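Local coordinates for protein dihydrodipicolinate synthase (Rhodopseudomonas palustris, PDB 3DZ1) that probably acts as a 4-hydroxy-tetrahydrodipicolinate synthase of the DapA family, a TIM-barrel lyase linked to lysine biosynthesis, at residues D246-Y254 against A291-L302; D36-E44 against C221-V229. All coordinates share one frame; numbering follows the deposited sequence.

Contact 1 (D246-Y254 against A291-L302); sequences DAHLPLIRY and AREEVDYLLSRL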
loop_
_atom_site.group_PDB
_atom_site.type_symbol
_atom_site.label_atom_id
_atom_site.label_comp_id
_atom_site.label_asym_id
_atom_site.label_seq_id
_atom_site.Cartn_x
_atom_site.Cartn_y
_atom_site.Cartn_z
ATOM N N ASP A 246 34.062 1.441 -1.885
ATOM C CA ASP A 246 33.984 0.024 -1.518
ATOM C C ASP A 246 34.411 -0.263 -0.087
ATOM O O ASP A 246 33.920 -1.215 0.535
ATOM C CB ASP A 246 34.833 -0.824 -2.469
ATOM C CG ASP A 246 34.231 -0.926 -3.853
ATOM O OD1 ASP A 246 33.119 -0.390 -4.068
ATOM O OD2 ASP A 246 34.866 -1.551 -4.725
ATOM N N ALA A 247 35.341 0.538 0.424
ATOM C CA ALA A 247 35.817 0.370 1.786
ATOM C C ALA A 247 34.711 0.777 2.752
ATOM O O ALA A 247 34.605 0.244 3.855
ATOM C CB ALA A 247 37.071 1.218 2.017
ATOM N N HIS A 248 33.875 1.715 2.326
ATOM C CA HIS A 248 32.776 2.184 3.162
ATOM C C HIS A 248 31.458 1.459 2.925
ATOM O O HIS A 248 30.572 1.498 3.769
ATOM C CB HIS A 248 32.577 3.687 2.954
ATOM C CG HIS A 248 33.581 4.522 3.681
ATOM N ND1 HIS A 248 33.369 4.992 4.959
ATOM C CD2 HIS A 248 34.840 4.892 3.348
ATOM C CE1 HIS A 248 34.455 5.613 5.384
ATOM N NE2 HIS A 248 35.363 5.565 4.425
ATOM N N LEU A 249 31.331 0.782 1.793
ATOM C CA LEU A 249 30.078 0.105 1.474
ATOM C C LEU A 249 29.534 -0.826 2.560
ATOM O O LEU A 249 28.324 -0.865 2.792
ATOM C CB LEU A 249 30.211 -0.649 0.148
ATOM C CG LEU A 249 28.904 -1.219 -0.407
ATOM C CD1 LEU A 249 27.862 -0.108 -0.531
ATOM C CD2 LEU A 249 29.168 -1.864 -1.763
ATOM N N PRO A 250 30.407 -1.590 3.237
ATOM C CA PRO A 250 29.890 -2.480 4.282
ATOM C C PRO A 250 29.124 -1.711 5.358
ATOM O O PRO A 250 28.057 -2.141 5.793
ATOM C CB PRO A 250 31.154 -3.142 4.824
ATOM C CG PRO A 250 32.003 -3.250 3.597
ATOM C CD PRO A 250 31.831 -1.865 2.977
ATOM N N LEU A 251 29.663 -0.570 5.782
ATOM C CA LEU A 251 29.008 0.242 6.806
ATOM C C LEU A 251 27.866 1.042 6.204
ATOM O O LEU A 251 26.840 1.250 6.845
ATOM C CB LEU A 251 30.014 1.180 7.480
ATOM C CG LEU A 251 29.465 2.061 8.604
ATOM C CD1 LEU A 251 28.863 1.190 9.700
ATOM C CD2 LEU A 251 30.590 2.935 9.158
ATOM N N ILE A 252 28.041 1.506 4.972
ATOM C CA ILE A 252 26.982 2.247 4.304
ATOM C C ILE A 252 25.732 1.369 4.247
ATOM O O ILE A 252 24.627 1.820 4.564
ATOM C CB ILE A 252 27.391 2.632 2.859
ATOM C CG1 ILE A 252 28.426 3.759 2.904
ATOM C CG2 ILE A 252 26.156 3.031 2.046
ATOM C CD1 ILE A 252 29.039 4.100 1.554
ATOM N N ARG A 253 25.896 0.110 3.854
ATOM C CA ARG A 253 24.739 -0.771 3.762
ATOM C C ARG A 253 24.173 -1.163 5.121
ATOM O O ARG A 253 22.968 -1.375 5.246
ATOM C CB ARG A 253 25.059 -2.023 2.927
ATOM C CG ARG A 253 26.108 -2.930 3.492
ATOM C CD ARG A 253 25.540 -3.932 4.495
ATOM N NE ARG A 253 26.615 -4.377 5.364
ATOM C CZ ARG A 253 26.935 -5.643 5.605
ATOM N NH1 ARG A 253 26.253 -6.630 5.043
ATOM N NH2 ARG A 253 27.959 -5.910 6.401
ATOM N N TYR A 254 25.021 -1.245 6.142
ATOM C CA TYR A 254 24.528 -1.601 7.473
ATOM C C TYR A 254 23.637 -0.473 7.996
ATOM O O TYR A 254 22.587 -0.722 8.590
ATOM C CB TYR A 254 25.686 -1.834 8.454
ATOM C CG TYR A 254 25.269 -2.592 9.701
ATOM C CD1 TYR A 254 25.403 -3.977 9.777
ATOM C CD2 TYR A 254 24.691 -1.927 10.787
ATOM C CE1 TYR A 254 24.971 -4.685 10.905
ATOM C CE2 TYR A 254 24.255 -2.622 11.912
ATOM C CZ TYR A 254 24.396 -4.000 11.966
ATOM O OH TYR A 254 23.951 -4.692 13.071
ATOM N N ALA A 291 24.354 -5.706 17.859
ATOM C CA ALA A 291 24.386 -4.796 16.720
ATOM C C ALA A 291 25.520 -3.785 16.907
ATOM O O ALA A 291 26.220 -3.442 15.953
ATOM C CB ALA A 291 23.046 -4.076 16.579
ATOM N N ARG A 292 25.706 -3.317 18.139
ATOM C CA ARG A 292 26.773 -2.365 18.424
ATOM C C ARG A 292 28.125 -2.995 18.116
ATOM O O ARG A 292 28.994 -2.349 17.537
ATOM C CB ARG A 292 26.738 -1.911 19.893
ATOM C CG ARG A 292 25.505 -1.101 20.274
ATOM C CD ARG A 292 25.733 -0.313 21.561
ATOM N NE ARG A 292 26.012 -1.167 22.717
ATOM C CZ ARG A 292 25.077 -1.767 23.448
ATOM N NH1 ARG A 292 23.796 -1.612 23.148
ATOM N NH2 ARG A 292 25.423 -2.514 24.491
ATOM N N GLU A 293 28.299 -4.257 18.497
ATOM C CA GLU A 293 29.554 -4.965 18.242
ATOM C C GLU A 293 29.779 -5.090 16.736
ATOM O O GLU A 293 30.891 -4.889 16.244
ATOM C CB GLU A 293 29.517 -6.364 18.872
ATOM C CG GLU A 293 30.848 -7.123 18.849
ATOM C CD GLU A 293 31.286 -7.543 17.456
ATOM O OE1 GLU A 293 30.416 -7.932 16.656
ATOM O OE2 GLU A 293 32.502 -7.507 17.164
ATOM N N GLU A 294 28.720 -5.428 16.008
ATOM C CA GLU A 294 28.819 -5.578 14.559
ATOM C C GLU A 294 29.229 -4.257 13.917
ATOM O O GLU A 294 30.062 -4.237 13.013
ATOM C CB GLU A 294 27.487 -6.071 13.982
ATOM C CG GLU A 294 27.032 -7.401 14.588
ATOM C CD GLU A 294 25.677 -7.854 14.090
ATOM O OE1 GLU A 294 24.780 -7.000 13.950
ATOM O OE2 GLU A 294 25.502 -9.068 13.856
ATOM N N VAL A 295 28.641 -3.158 14.381
ATOM C CA VAL A 295 28.989 -1.842 13.854
ATOM C C VAL A 295 30.453 -1.565 14.197
ATOM O O VAL A 295 31.210 -1.068 13.365
ATOM C CB VAL A 295 28.108 -0.727 14.466
ATOM C CG1 VAL A 295 28.634 0.653 14.044
ATOM C CG2 VAL A 295 26.662 -0.904 14.009
ATOM N N ASP A 296 30.845 -1.887 15.427
ATOM C CA ASP A 296 32.226 -1.685 15.858
ATOM C C ASP A 296 33.177 -2.470 14.964
ATOM O O ASP A 296 34.261 -1.994 14.625
ATOM C CB ASP A 296 32.428 -2.141 17.308
ATOM C CG ASP A 296 31.757 -1.226 18.315
ATOM O OD1 ASP A 296 31.386 -0.095 17.939
ATOM O OD2 ASP A 296 31.613 -1.635 19.491
ATOM N N TYR A 297 32.776 -3.682 14.592
ATOM C CA TYR A 297 33.610 -4.522 13.737
ATOM C C TYR A 297 33.830 -3.841 12.387
ATOM O O TYR A 297 34.956 -3.776 11.889
ATOM C CB TYR A 297 32.955 -5.890 13.524
ATOM C CG TYR A 297 33.792 -6.842 12.700
ATOM C CD1 TYR A 297 35.019 -7.310 13.167
ATOM C CD2 TYR A 297 33.358 -7.276 11.449
ATOM C CE1 TYR A 297 35.796 -8.190 12.406
ATOM C CE2 TYR A 297 34.125 -8.156 10.681
ATOM C CZ TYR A 297 35.339 -8.609 11.165
ATOM O OH TYR A 297 36.086 -9.484 10.408
ATOM N N LEU A 298 32.753 -3.337 11.796
ATOM C CA LEU A 298 32.848 -2.662 10.508
ATOM C C LEU A 298 33.741 -1.430 10.628
ATOM O O LEU A 298 34.559 -1.156 9.745
ATOM C CB LEU A 298 31.456 -2.257 10.018
ATOM C CG LEU A 298 30.498 -3.412 9.700
ATOM C CD1 LEU A 298 29.163 -2.854 9.237
ATOM C CD2 LEU A 298 31.105 -4.312 8.631
ATOM N N LEU A 299 33.581 -0.694 11.722
ATOM C CA LEU A 299 34.381 0.500 11.968
ATOM C C LEU A 299 35.864 0.161 12.054
ATOM O O LEU A 299 36.711 0.897 11.534
ATOM C CB LEU A 299 33.938 1.177 13.272
ATOM C CG LEU A 299 32.586 1.897 13.259
ATOM C CD1 LEU A 299 32.203 2.333 14.679
ATOM C CD2 LEU A 299 32.666 3.105 12.330
ATOM N N SER A 300 36.173 -0.958 12.706
ATOM C CA SER A 300 37.555 -1.391 12.885
ATOM C C SER A 300 38.222 -1.757 11.568
ATOM O O SER A 300 39.439 -1.616 11.422
ATOM C CB SER A 300 37.620 -2.590 13.836
ATOM O OG SER A 300 37.127 -3.766 13.220
ATOM N N ARG A 301 37.426 -2.229 10.613
ATOM C CA ARG A 301 37.949 -2.622 9.307
ATOM C C ARG A 301 38.131 -1.428 8.380
ATOM O O ARG A 301 38.882 -1.492 7.407
ATOM C CB ARG A 301 37.027 -3.663 8.668
ATOM C CG ARG A 301 37.088 -5.016 9.369
ATOM C CD ARG A 301 35.920 -5.908 9.004
ATOM N NE ARG A 301 35.899 -6.278 7.594
ATOM C CZ ARG A 301 36.778 -7.088 7.015
ATOM N NH1 ARG A 301 37.764 -7.623 7.724
ATOM N NH2 ARG A 301 36.663 -7.371 5.725
ATOM N N LEU A 302 37.443 -0.338 8.692
ATOM C CA LEU A 302 37.537 0.877 7.902
ATOM C C LEU A 302 38.944 1.440 8.083
ATOM O O LEU A 302 39.668 1.575 7.074
ATOM C CB LEU A 302 36.512 1.889 8.401
ATOM C CG LEU A 302 35.568 2.540 7.400
ATOM C CD1 LEU A 302 34.918 1.497 6.507
ATOM C CD2 LEU A 302 34.522 3.320 8.181
#

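Contact 2 (D36-E44 against C221-V229); sequences DFYAEVGCE and CFPDMLVDV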
loop_
_atom_site.group_PDB
_atom_site.type_symbol
_atom_site.label_atom_id
_atom_site.label_comp_id
_atom_site.label_asym_id
_atom_site.label_seq_id
_atom_site.Cartn_x
_atom_site.Cartn_y
_atom_site.Cartn_z
ATOM N N ASP A 36 29.926 22.532 13.048
ATOM C CA ASP A 36 31.340 22.881 12.893
ATOM C C ASP A 36 32.074 21.756 12.186
ATOM O O ASP A 36 32.964 21.990 11.361
ATOM C CB ASP A 36 31.994 23.125 14.257
ATOM C CG ASP A 36 31.432 24.340 14.964
ATOM O OD1 ASP A 36 30.891 25.233 14.276
ATOM O OD2 ASP A 36 31.544 24.407 16.207
ATOM N N PHE A 37 31.698 20.530 12.534
ATOM C CA PHE A 37 32.286 19.336 11.947
ATOM C C PHE A 37 32.054 19.309 10.436
ATOM O O PHE A 37 32.999 19.180 9.651
ATOM C CB PHE A 37 31.671 18.085 12.581
ATOM C CG PHE A 37 32.098 16.806 11.922
ATOM C CD1 PHE A 37 33.409 16.353 12.037
ATOM C CD2 PHE A 37 31.202 16.075 11.153
ATOM C CE1 PHE A 37 33.821 15.191 11.391
ATOM C CE2 PHE A 37 31.605 14.911 10.503
ATOM C CZ PHE A 37 32.916 14.469 10.622
ATOM N N TYR A 38 30.793 19.422 10.029
ATOM C CA TYR A 38 30.458 19.406 8.606
ATOM C C TYR A 38 31.253 20.443 7.811
ATOM O O TYR A 38 31.720 20.164 6.706
ATOM C CB TYR A 38 28.964 19.668 8.396
ATOM C CG TYR A 38 28.036 18.668 9.049
ATOM C CD1 TYR A 38 28.295 17.297 8.994
ATOM C CD2 TYR A 38 26.863 19.091 9.676
ATOM C CE1 TYR A 38 27.403 16.372 9.545
ATOM C CE2 TYR A 38 25.968 18.179 10.228
ATOM C CZ TYR A 38 26.241 16.824 10.159
ATOM O OH TYR A 38 25.345 15.925 10.691
ATOM N N ALA A 39 31.383 21.645 8.364
ATOM C CA ALA A 39 32.120 22.705 7.686
ATOM C C ALA A 39 33.596 22.340 7.611
ATOM O O ALA A 39 34.232 22.475 6.564
ATOM C CB ALA A 39 31.951 24.021 8.427
ATOM N N GLU A 40 34.128 21.864 8.731
ATOM C CA GLU A 40 35.533 21.490 8.829
ATOM C C GLU A 40 35.964 20.436 7.812
ATOM O O GLU A 40 37.079 20.495 7.286
ATOM C CB GLU A 40 35.828 20.978 10.241
ATOM C CG GLU A 40 37.274 20.608 10.495
ATOM C CD GLU A 40 37.461 19.941 11.848
ATOM O OE1 GLU A 40 36.861 18.864 12.072
ATOM O OE2 GLU A 40 38.203 20.492 12.691
ATOM N N VAL A 41 35.087 19.477 7.530
ATOM C CA VAL A 41 35.433 18.406 6.598
ATOM C C VAL A 41 35.117 18.654 5.121
ATOM O O VAL A 41 35.247 17.746 4.298
ATOM C CB VAL A 41 34.792 17.062 7.035
ATOM C CG1 VAL A 41 35.226 16.728 8.453
ATOM C CG2 VAL A 41 33.275 17.131 6.928
ATOM N N GLY A 42 34.698 19.869 4.781
ATOM C CA GLY A 42 34.428 20.179 3.385
ATOM C C GLY A 42 33.007 20.075 2.858
ATOM O O GLY A 42 32.806 20.109 1.642
ATOM N N CYS A 43 32.020 19.941 3.739
ATOM C CA CYS A 43 30.628 19.863 3.296
ATOM C C CYS A 43 30.198 21.227 2.754
ATOM O O CYS A 43 30.572 22.261 3.308
ATOM C CB CYS A 43 29.712 19.462 4.456
ATOM S SG CYS A 43 29.858 17.734 4.972
ATOM N N GLU A 44 29.422 21.228 1.672
ATOM C CA GLU A 44 28.953 22.471 1.073
ATOM C C GLU A 44 27.645 22.930 1.706
ATOM O O GLU A 44 27.277 24.104 1.625
ATOM C CB GLU A 44 28.751 22.295 -0.438
ATOM C CG GLU A 44 28.163 23.526 -1.122
ATOM C CD GLU A 44 28.402 23.552 -2.623
ATOM O OE1 GLU A 44 29.582 23.422 -3.034
ATOM O OE2 GLU A 44 27.419 23.712 -3.392
ATOM N N CYS A 221 27.265 8.394 8.461
ATOM C CA CYS A 221 28.093 8.830 9.587
ATOM C C CYS A 221 29.529 9.238 9.261
ATOM O O CYS A 221 30.274 9.654 10.149
ATOM C CB CYS A 221 28.084 7.770 10.703
ATOM S SG CYS A 221 28.578 6.110 10.214
ATOM N N PHE A 222 29.925 9.109 7.998
ATOM C CA PHE A 222 31.254 9.536 7.576
ATOM C C PHE A 222 31.100 10.455 6.372
ATOM O O PHE A 222 31.587 10.166 5.277
ATOM C CB PHE A 222 32.139 8.339 7.233
ATOM C CG PHE A 222 32.717 7.662 8.440
ATOM C CD1 PHE A 222 33.871 8.155 9.042
ATOM C CD2 PHE A 222 32.085 6.556 9.003
ATOM C CE1 PHE A 222 34.388 7.556 10.192
ATOM C CE2 PHE A 222 32.595 5.949 10.152
ATOM C CZ PHE A 222 33.749 6.452 10.748
ATOM N N PRO A 223 30.405 11.587 6.561
ATOM C CA PRO A 223 30.217 12.517 5.447
ATOM C C PRO A 223 31.573 13.023 4.984
ATOM O O PRO A 223 31.749 13.367 3.815
ATOM C CB PRO A 223 29.347 13.614 6.056
ATOM C CG PRO A 223 29.790 13.626 7.489
ATOM C CD PRO A 223 29.880 12.155 7.815
ATOM N N ASP A 224 32.530 13.054 5.910
ATOM C CA ASP A 224 33.874 13.504 5.596
ATOM C C ASP A 224 34.521 12.614 4.531
ATOM O O ASP A 224 35.250 13.106 3.663
ATOM C CB ASP A 224 34.735 13.571 6.879
ATOM C CG ASP A 224 34.670 12.297 7.724
ATOM O OD1 ASP A 224 33.578 11.712 7.871
ATOM O OD2 ASP A 224 35.719 11.894 8.271
HETATM N N MSE A 225 34.233 11.315 4.569
HETATM C CA MSE A 225 34.804 10.408 3.584
HETATM C C MSE A 225 34.047 10.440 2.257
HETATM O O MSE A 225 34.634 10.211 1.204
HETATM C CB MSE A 225 34.861 8.983 4.137
HETATM C CG MSE A 225 35.818 8.827 5.315
HETATM SE SE MSE A 225 37.662 9.346 4.915
HETATM C CE MSE A 225 37.631 11.147 5.605
ATOM N N LEU A 226 32.747 10.715 2.293
ATOM C CA LEU A 226 32.001 10.796 1.046
ATOM C C LEU A 226 32.409 12.079 0.314
ATOM O O LEU A 226 32.285 12.173 -0.911
ATOM C CB LEU A 226 30.490 10.763 1.302
ATOM C CG LEU A 226 29.959 9.450 1.891
ATOM C CD1 LEU A 226 28.436 9.446 1.819
ATOM C CD2 LEU A 226 30.520 8.256 1.121
ATOM N N VAL A 227 32.909 13.062 1.065
ATOM C CA VAL A 227 33.379 14.310 0.465
ATOM C C VAL A 227 34.492 13.920 -0.512
ATOM O O VAL A 227 34.560 14.425 -1.641
ATOM C CB VAL A 227 33.962 15.283 1.536
ATOM C CG1 VAL A 227 34.796 16.369 0.860
ATOM C CG2 VAL A 227 32.836 15.929 2.335
ATOM N N ASP A 228 35.357 13.006 -0.071
ATOM C CA ASP A 228 36.460 12.534 -0.904
ATOM C C ASP A 228 35.957 11.679 -2.061
ATOM O O ASP A 228 36.493 11.754 -3.166
ATOM C CB ASP A 228 37.471 11.734 -0.072
ATOM C CG ASP A 228 38.228 12.600 0.923
ATOM O OD1 ASP A 228 38.577 13.745 0.564
ATOM O OD2 ASP A 228 38.485 12.138 2.056
ATOM N N VAL A 229 34.942 10.853 -1.813
ATOM C CA VAL A 229 34.395 10.025 -2.884
ATOM C C VAL A 229 33.868 10.942 -3.991
ATOM O O VAL A 229 34.093 10.696 -5.178
ATOM C CB VAL A 229 33.235 9.127 -2.391
ATOM C CG1 VAL A 229 32.536 8.481 -3.581
ATOM C CG2 VAL A 229 33.769 8.058 -1.455
HETATM O O HOH W 1 36.745 15.422 4.064
#

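Contact 1 (D246-Y254 against A291-L302)
Leu251 and Leu298 mark the nearest backbone approach, 6.1 Å between their CA atoms, where helices 246-254 and 291-301 run antiparallel. Their axes come within 9.4 Å at 166°. The packing is knobs-into-holes from both sides. Leu298 fits among Pro250, Leu251, Arg253 and Tyr254, with CD1 3.7 Å from Tyr254 CB. In return Tyr254 sits among Ala291, Glu294, Val295 and Leu298. Its CG is anti to the backbone N (chi1 -163°), which carries the ring across the interface. There the hydroxyl OH donates to Glu294 OE1 at 2.6 Å, with ring and carboxylate planes 84° apart. Val295 CG2 lies obliquely by the ring, 3.6 Å from Tyr254 CE2. A phenylalanine here would probably leave Glu294 OE1 without this donor. Glu294 OE2 forms a salt bridge with Arg211 of the second subunit. Leu251 CD2 meets Leu299 CD2 at 3.8 Å. His248 ND1 is hydrogen-bonded to Tyr220 OH. The contact joins the C-terminal helix to helix 238-255, beside helix 260-271. These helices follow the last barrel strand and form the C-terminal helical extension known in the DapA family. Arg253 makes a salt bridge to Asp206 of the second subunit, which also packs against Pro250.

Contact 2 (D36-E44 against C221-V229)
Just past the end of helix 36-40, Val41 nears Asp224, 5.2 Å between CA atoms, and helices 36-40 and 223-229 run nearly parallel, their axes 10.3 Å apart at 22°. With no direct hydrogen bond between the segments, one water bridges them, donating to Val41 O and to Asp224 O, 2.8 Å from each. The side chain of Val41 packs on the base of Asp224, with CB 3.5 Å from Asp224 CB. Asp224 holds CG between its backbone N and carbonyl carbon (chi1 50°), with the carboxylate on the Phe37 side. Asp224 OD1 lies near the plane of the Phe37 ring, at its edge, 4.0 Å from Phe37 CZ. The polar end of Asp224 is held by a salt bridge to Arg272. Pro223, in the first turn of its helix, puts CG at the edges of two rings, 3.7 Å from Phe37 CE2 and 4.2 Å from Tyr38 CE1. Val227 CG2 reaches Val41 O at 3.6 Å. Gly42 is the C-prime residue of a Schellman motif, with bonds from Cys43 N to Tyr38 O and from Gly42 N to Ala39 O. This turn ends helix 28-40 and leads into strand 45-48. Helix 223-234 follows strand 215-218, the neighbour of strand 11-15 in the closed barrel. Tyr38 and Cys43 touch Ala14 of strand 11-15, and Val227 touches Thr12. The contact thus packs the first and last barrel helices together over the barrel seam.

From the N terminus, the chain first forms strand 11-15 and helix 28-40, which carries the first half of contact 2. The other half comes after 176 intervening residues, when all eight barrel strands have been laid down. Contact 2 therefore closes the long loop round the barrel. Contact 1 opens after that, on helix 238-255, and closes a shorter loop of 36 residues at the C-terminal helix. The two loops lie in series, neither nested nor crossed. They still touch: Phe222 packs on Leu251 and Leu299, and Met225 on His248. Phe222, at the N-cap, and Met225 of helix 223-234 thus connect the barrel closure to the C-terminal helices.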